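Local coordinates for protein putative secreted endoglycosylceramidase (PDB 6JYZ) that probably hydrolyses the glycosidic bond between sugar and ceramide in galactosyl-type glycosphingolipids, as a glycoside hydrolase family 5 endogalactosylceramidase, at residues G96-A101 and V198-R203; L204-R209 and R249-G254. All coordinates share one frame; numbering follows the deposited sequence.

Interaction 1: residues G96-A101 and V198-R203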
loop_
_atom_site.group_PDB
_atom_site.type_symbol
_atom_site.label_atom_id
_atom_site.label_comp_id
_atom_site.label_asym_id
_atom_site.label_seq_id
_atom_site.Cartn_x
_atom_site.Cartn_y
_atom_site.Cartn_z
ATOM N N GLY A 96 2.325 26.127 0.551
ATOM C CA GLY A 96 1.090 26.541 1.196
ATOM C C GLY A 96 -0.147 26.251 0.361
ATOM O O GLY A 96 -1.237 26.410 0.906
ATOM N N ALA A 97 -0.026 25.861 -0.905
ATOM C CA ALA A 97 -1.220 25.581 -1.730
ATOM C C ALA A 97 -1.901 24.288 -1.310
ATOM O O ALA A 97 -1.244 23.407 -0.694
ATOM C CB ALA A 97 -0.852 25.478 -3.181
ATOM N N PHE A 98 -3.158 24.135 -1.639
ATOM C CA PHE A 98 -3.842 22.868 -1.436
ATOM C C PHE A 98 -4.758 22.704 -2.631
ATOM O O PHE A 98 -5.757 23.422 -2.767
ATOM C CB PHE A 98 -4.604 22.859 -0.125
ATOM C CG PHE A 98 -5.173 21.480 0.206
ATOM C CD1 PHE A 98 -4.331 20.412 0.504
ATOM C CD2 PHE A 98 -6.545 21.263 0.155
ATOM C CE1 PHE A 98 -4.893 19.159 0.826
ATOM C CE2 PHE A 98 -7.108 19.998 0.458
ATOM C CZ PHE A 98 -6.244 18.964 0.774
ATOM N N ASP A 99 -4.414 21.807 -3.569
ATOM C CA ASP A 99 -5.111 21.728 -4.847
ATOM C C ASP A 99 -6.373 20.903 -4.748
ATOM O O ASP A 99 -6.341 19.631 -4.749
ATOM C CB ASP A 99 -4.218 21.174 -5.943
ATOM C CG ASP A 99 -4.853 21.208 -7.320
ATOM O OD1 ASP A 99 -6.048 21.618 -7.406
ATOM O OD2 ASP A 99 -4.167 20.809 -8.273
ATOM N N ALA A 100 -7.507 21.556 -4.562
ATOM C CA ALA A 100 -8.779 20.873 -4.430
ATOM C C ALA A 100 -9.187 20.159 -5.702
ATOM O O ALA A 100 -10.020 19.244 -5.598
ATOM C CB ALA A 100 -9.844 21.919 -4.070
ATOM N N ALA A 101 -8.673 20.539 -6.867
ATOM C CA ALA A 101 -9.001 19.789 -8.046
ATOM C C ALA A 101 -8.312 18.412 -8.019
ATOM O O ALA A 101 -8.880 17.420 -8.496
ATOM C CB ALA A 101 -8.578 20.506 -9.310
ATOM N N VAL A 198 2.881 18.066 7.127
ATOM C CA VAL A 198 1.936 17.839 8.205
ATOM C C VAL A 198 0.631 18.605 7.955
ATOM O O VAL A 198 -0.463 18.026 8.100
ATOM C CB VAL A 198 2.600 18.234 9.548
ATOM C CG1 VAL A 198 1.594 18.286 10.673
ATOM C CG2 VAL A 198 3.718 17.249 9.914
ATOM N N GLN A 199 0.726 19.882 7.568
ATOM C CA GLN A 199 -0.473 20.658 7.283
ATOM C C GLN A 199 -1.197 20.096 6.081
ATOM O O GLN A 199 -2.440 20.038 6.093
ATOM C CB GLN A 199 -0.061 22.108 7.085
ATOM C CG GLN A 199 -1.260 22.961 6.596
ATOM C CD GLN A 199 -0.917 24.426 6.507
ATOM O OE1 GLN A 199 -0.201 24.876 5.628
ATOM N NE2 GLN A 199 -1.378 25.130 7.484
ATOM N N THR A 200 -0.501 19.671 5.037
ATOM C CA THR A 200 -1.142 19.069 3.874
ATOM C C THR A 200 -1.922 17.795 4.285
ATOM O O THR A 200 -3.065 17.590 3.847
ATOM C CB THR A 200 -0.099 18.794 2.773
ATOM O OG1 THR A 200 0.386 20.058 2.329
ATOM C CG2 THR A 200 -0.668 17.964 1.636
ATOM N N TRP A 201 -1.331 16.960 5.141
ATOM C CA TRP A 201 -2.048 15.783 5.620
ATOM C C TRP A 201 -3.298 16.180 6.380
ATOM O O TRP A 201 -4.346 15.571 6.213
ATOM C CB TRP A 201 -1.167 14.923 6.555
ATOM C CG TRP A 201 -0.722 13.640 5.919
ATOM C CD1 TRP A 201 0.553 13.149 5.830
ATOM C CD2 TRP A 201 -1.579 12.642 5.311
ATOM N NE1 TRP A 201 0.556 11.912 5.225
ATOM C CE2 TRP A 201 -0.763 11.578 4.876
ATOM C CE3 TRP A 201 -2.974 12.572 5.069
ATOM C CZ2 TRP A 201 -1.283 10.446 4.221
ATOM C CZ3 TRP A 201 -3.460 11.456 4.405
ATOM C CH2 TRP A 201 -2.625 10.413 3.954
ATOM N N ALA A 202 -3.219 17.187 7.243
ATOM C CA ALA A 202 -4.403 17.633 8.006
ATOM C C ALA A 202 -5.495 18.098 7.044
ATOM O O ALA A 202 -6.678 17.714 7.204
ATOM C CB ALA A 202 -3.992 18.726 8.963
ATOM N N ARG A 203 -5.101 18.865 6.030
ATOM C CA ARG A 203 -6.085 19.382 5.059
ATOM C C ARG A 203 -6.720 18.212 4.329
ATOM O O ARG A 203 -7.933 18.211 4.068
ATOM C CB ARG A 203 -5.385 20.331 4.088
ATOM C CG ARG A 203 -5.040 21.651 4.776
ATOM C CD ARG A 203 -4.128 22.444 3.856
ATOM N NE ARG A 203 -3.967 23.797 4.409
ATOM C CZ ARG A 203 -3.269 24.716 3.796
ATOM N NH1 ARG A 203 -2.483 24.463 2.780
ATOM N NH2 ARG A 203 -3.363 25.974 4.265
HETATM O O HOH W 1 -1.536 27.983 3.187
HETATM O O HOH W 2 -1.504 22.022 1.643
#

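Interaction 2: residues L204-R209 and R249-G254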
loop_
_atom_site.group_PDB
_atom_site.type_symbol
_atom_site.label_atom_id
_atom_site.label_comp_id
_atom_site.label_asym_id
_atom_site.label_seq_id
_atom_site.Cartn_x
_atom_site.Cartn_y
_atom_site.Cartn_z
ATOM N N LEU A 204 -5.945 17.184 3.948
ATOM C CA LEU A 204 -6.522 16.042 3.240
ATOM C C LEU A 204 -7.403 15.219 4.147
ATOM O O LEU A 204 -8.485 14.775 3.689
ATOM C CB LEU A 204 -5.367 15.212 2.649
ATOM C CG LEU A 204 -5.831 14.018 1.809
ATOM C CD1 LEU A 204 -6.699 14.475 0.629
ATOM C CD2 LEU A 204 -4.649 13.219 1.316
ATOM N N ALA A 205 -7.014 15.012 5.408
ATOM C CA ALA A 205 -7.888 14.238 6.278
ATOM C C ALA A 205 -9.214 14.954 6.443
ATOM O O ALA A 205 -10.262 14.292 6.574
ATOM C CB ALA A 205 -7.215 14.039 7.638
ATOM N N ALA A 206 -9.205 16.262 6.560
ATOM C CA ALA A 206 -10.461 17.002 6.686
ATOM C C ALA A 206 -11.393 16.695 5.502
ATOM O O ALA A 206 -12.628 16.655 5.728
ATOM C CB ALA A 206 -10.213 18.514 6.824
ATOM N N GLU A 207 -10.882 16.474 4.317
ATOM C CA GLU A 207 -11.685 16.205 3.129
ATOM C C GLU A 207 -12.365 14.873 3.163
ATOM O O GLU A 207 -13.267 14.637 2.322
ATOM C CB GLU A 207 -10.763 16.298 1.910
ATOM C CG GLU A 207 -10.171 17.650 1.636
ATOM C CD GLU A 207 -11.153 18.682 1.200
ATOM O OE1 GLU A 207 -12.142 18.389 0.535
ATOM O OE2 GLU A 207 -10.912 19.849 1.530
ATOM N N PHE A 208 -11.980 13.970 4.091
ATOM C CA PHE A 208 -12.539 12.630 4.145
ATOM C C PHE A 208 -12.969 12.266 5.545
ATOM O O PHE A 208 -13.242 11.080 5.813
ATOM C CB PHE A 208 -11.522 11.625 3.570
ATOM C CG PHE A 208 -11.323 11.791 2.102
ATOM C CD1 PHE A 208 -12.316 11.336 1.198
ATOM C CD2 PHE A 208 -10.238 12.479 1.593
ATOM C CE1 PHE A 208 -12.150 11.544 -0.164
ATOM C CE2 PHE A 208 -10.100 12.708 0.245
ATOM C CZ PHE A 208 -11.070 12.245 -0.651
ATOM N N ARG A 209 -13.118 13.242 6.427
ATOM C CA ARG A 209 -13.310 12.962 7.833
ATOM C C ARG A 209 -14.628 12.226 8.158
ATOM O O ARG A 209 -14.699 11.603 9.242
ATOM C CB ARG A 209 -13.172 14.236 8.693
ATOM C CG ARG A 209 -14.287 15.242 8.449
ATOM C CD ARG A 209 -13.898 16.484 9.222
ATOM N NE ARG A 209 -14.942 17.526 9.132
ATOM C CZ ARG A 209 -15.030 18.452 8.202
ATOM N NH1 ARG A 209 -14.258 18.401 7.133
ATOM N NH2 ARG A 209 -15.963 19.413 8.311
ATOM N N ARG A 249 -5.691 14.289 13.647
ATOM C CA ARG A 249 -6.791 14.062 14.595
ATOM C C ARG A 249 -7.505 15.385 14.832
ATOM O O ARG A 249 -8.755 15.381 14.975
ATOM C CB ARG A 249 -6.208 13.532 15.912
ATOM C CG ARG A 249 -5.699 12.090 15.803
ATOM C CD ARG A 249 -6.862 11.122 15.611
ATOM N NE ARG A 249 -6.415 9.705 15.497
ATOM C CZ ARG A 249 -6.655 8.901 14.467
ATOM N NH1 ARG A 249 -7.314 9.283 13.397
ATOM N NH2 ARG A 249 -6.212 7.637 14.576
ATOM N N GLN A 250 -6.819 16.517 14.845
ATOM C CA GLN A 250 -7.518 17.797 14.970
ATOM C C GLN A 250 -8.367 18.066 13.734
ATOM O O GLN A 250 -9.510 18.545 13.843
ATOM C CB GLN A 250 -6.475 18.893 15.199
ATOM C CG GLN A 250 -7.066 20.306 15.329
ATOM C CD GLN A 250 -7.969 20.410 16.524
ATOM O OE1 GLN A 250 -7.622 19.983 17.632
ATOM N NE2 GLN A 250 -9.150 20.983 16.292
ATOM N N ALA A 251 -7.866 17.782 12.556
ATOM C CA ALA A 251 -8.561 18.074 11.330
ATOM C C ALA A 251 -9.782 17.183 11.179
ATOM O O ALA A 251 -10.685 17.489 10.371
ATOM C CB ALA A 251 -7.624 17.874 10.142
ATOM N N GLU A 252 -9.868 16.040 11.860
ATOM C CA GLU A 252 -11.009 15.149 11.782
ATOM C C GLU A 252 -12.142 15.588 12.692
ATOM O O GLU A 252 -13.164 14.922 12.719
ATOM C CB GLU A 252 -10.603 13.720 12.182
ATOM C CG GLU A 252 -9.715 13.024 11.138
ATOM C CD GLU A 252 -9.182 11.731 11.718
ATOM O OE1 GLU A 252 -8.830 11.645 12.875
ATOM O OE2 GLU A 252 -9.104 10.742 10.916
ATOM N N THR A 253 -11.968 16.707 13.403
ATOM C CA THR A 253 -13.079 17.253 14.232
ATOM C C THR A 253 -14.317 17.428 13.340
ATOM O O THR A 253 -14.279 17.920 12.245
ATOM C CB THR A 253 -12.643 18.588 14.827
ATOM O OG1 THR A 253 -11.490 18.411 15.666
ATOM C CG2 THR A 253 -13.708 19.205 15.720
ATOM N N GLY A 254 -15.441 16.948 13.877
ATOM C CA GLY A 254 -16.727 16.979 13.160
ATOM C C GLY A 254 -16.953 15.732 12.327
ATOM O O GLY A 254 -18.051 15.522 11.799
#

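Interaction 1: residues G96-A101 and V198-R203
In the outer helical layer of the barrel, the loop entering helix 100-115 lays Phe98 against Arg203 of helix 193-206. Arg203 CB sits over one face of the Phe98 ring in a CH-pi contact, 3.6 Å from the ring centroid and 15° off its normal, while Arg203 CD lies beside Phe98 CG and CD1. Because Phe98 CG stands trans to the backbone N (chi1 -172°), the ring swings onto the helix and also meets Thr200 O through CE1. The arginine chain runs back across the ring, antiparallel to the Phe98 side chain, and delivers NH1 to Gly96 O, 3.0 Å away and in the guanidinium plane but above that of the carbonyl. One water links Gly96 O to Arg203 NH2; a second joins Ala97 O, Arg203 NH1 and Thr200 OG1, which Glu92 also holds. In the (beta/alpha)8 barrel of this family 5 enzyme, that loop follows strand 81-86, and the contact ties it to a neighbouring outer helix. An alanine at Phe98 is likely to leave a gap beside Arg203 CB and CD, the guanidinium still held by Gly96 O and the waters. Beyond the ring, Asp99 N-caps helix 100-115, its OD1 accepting from Ala101 N at 2.9 Å.

Interaction 2: residues L204-R209 and R249-G254
Arg209 lays its aliphatic chain along the backbone of 251-253: its CB rests 3.9 Å from Glu252 CA, and its CD comes within 3.6 Å of Ala251 O and close to Thr253 O. Its CG occupies the position between the backbone N and the carbonyl carbon (chi1 67°), and from there the chain runs extended to NE, which stops 3.2 Å from Thr253 O. The guanidinium then turns back on its own segment, where NH1 donates to Ala206 O at 2.8 Å, nearly in the guanidinium plane; the type I turn from Ala206 to Arg209 brings the two ends together. Small residues let the backbones close up. Ala206 and Ala251 pack methyl to methyl with CB atoms 4.3 Å apart, and Ala206 CB also touches Ala251 O. Deeper in, Ala205 CB meets Glu252 CG, the aliphatic stem of a buried carboxylate. That carboxylate is held at both oxygens: OE1 takes Arg249 NH1 on its syn lone pair, a salt bridge of 2.9 Å, and OE2 accepts from Tyr217 OH and His258 N. Arg249 NE in turn pairs with Asp284. Past the helix end, Thr253 OG1 donates to Gln250 O at 2.7 Å, and that oxygen also receives Thr253 N. Gly254, with positive phi, turns the chain onward, and its O accepts from Asn210 ND2. Two neighbouring outer helices, 193-206 and 230-251, thus meet at their C-terminal ends, where each chain turns back toward its next barrel strand, 214-218 or 259-262, as in the alpha-to-beta turns of a (beta/alpha)8 barrel.

Overall arrangement
Helix 193-206 carries both interactions, whose centres lie about 12 Å apart: interaction 1 joins it to the loop before helix 100-115, interaction 2 to the end of helix 230-251. They touch directly. Ala251 CB presses on Ala202 O at 3.1 Å, and Phe98 CZ reaches Leu204 N at 3.7 Å, so the ring that Arg203 CB covers on one face also abuts the start of the second contact. Glu207, whose OE2 lies near Phe98 CE2, makes a salt bridge to Arg107 of helix 100-115. Helices 100-115, 193-206 and 230-251, side by side round the barrel, are thereby linked. Interaction 2 lies at the alpha-to-beta turns, the barrel end opposite the one where family 5 enzymes carry their active site.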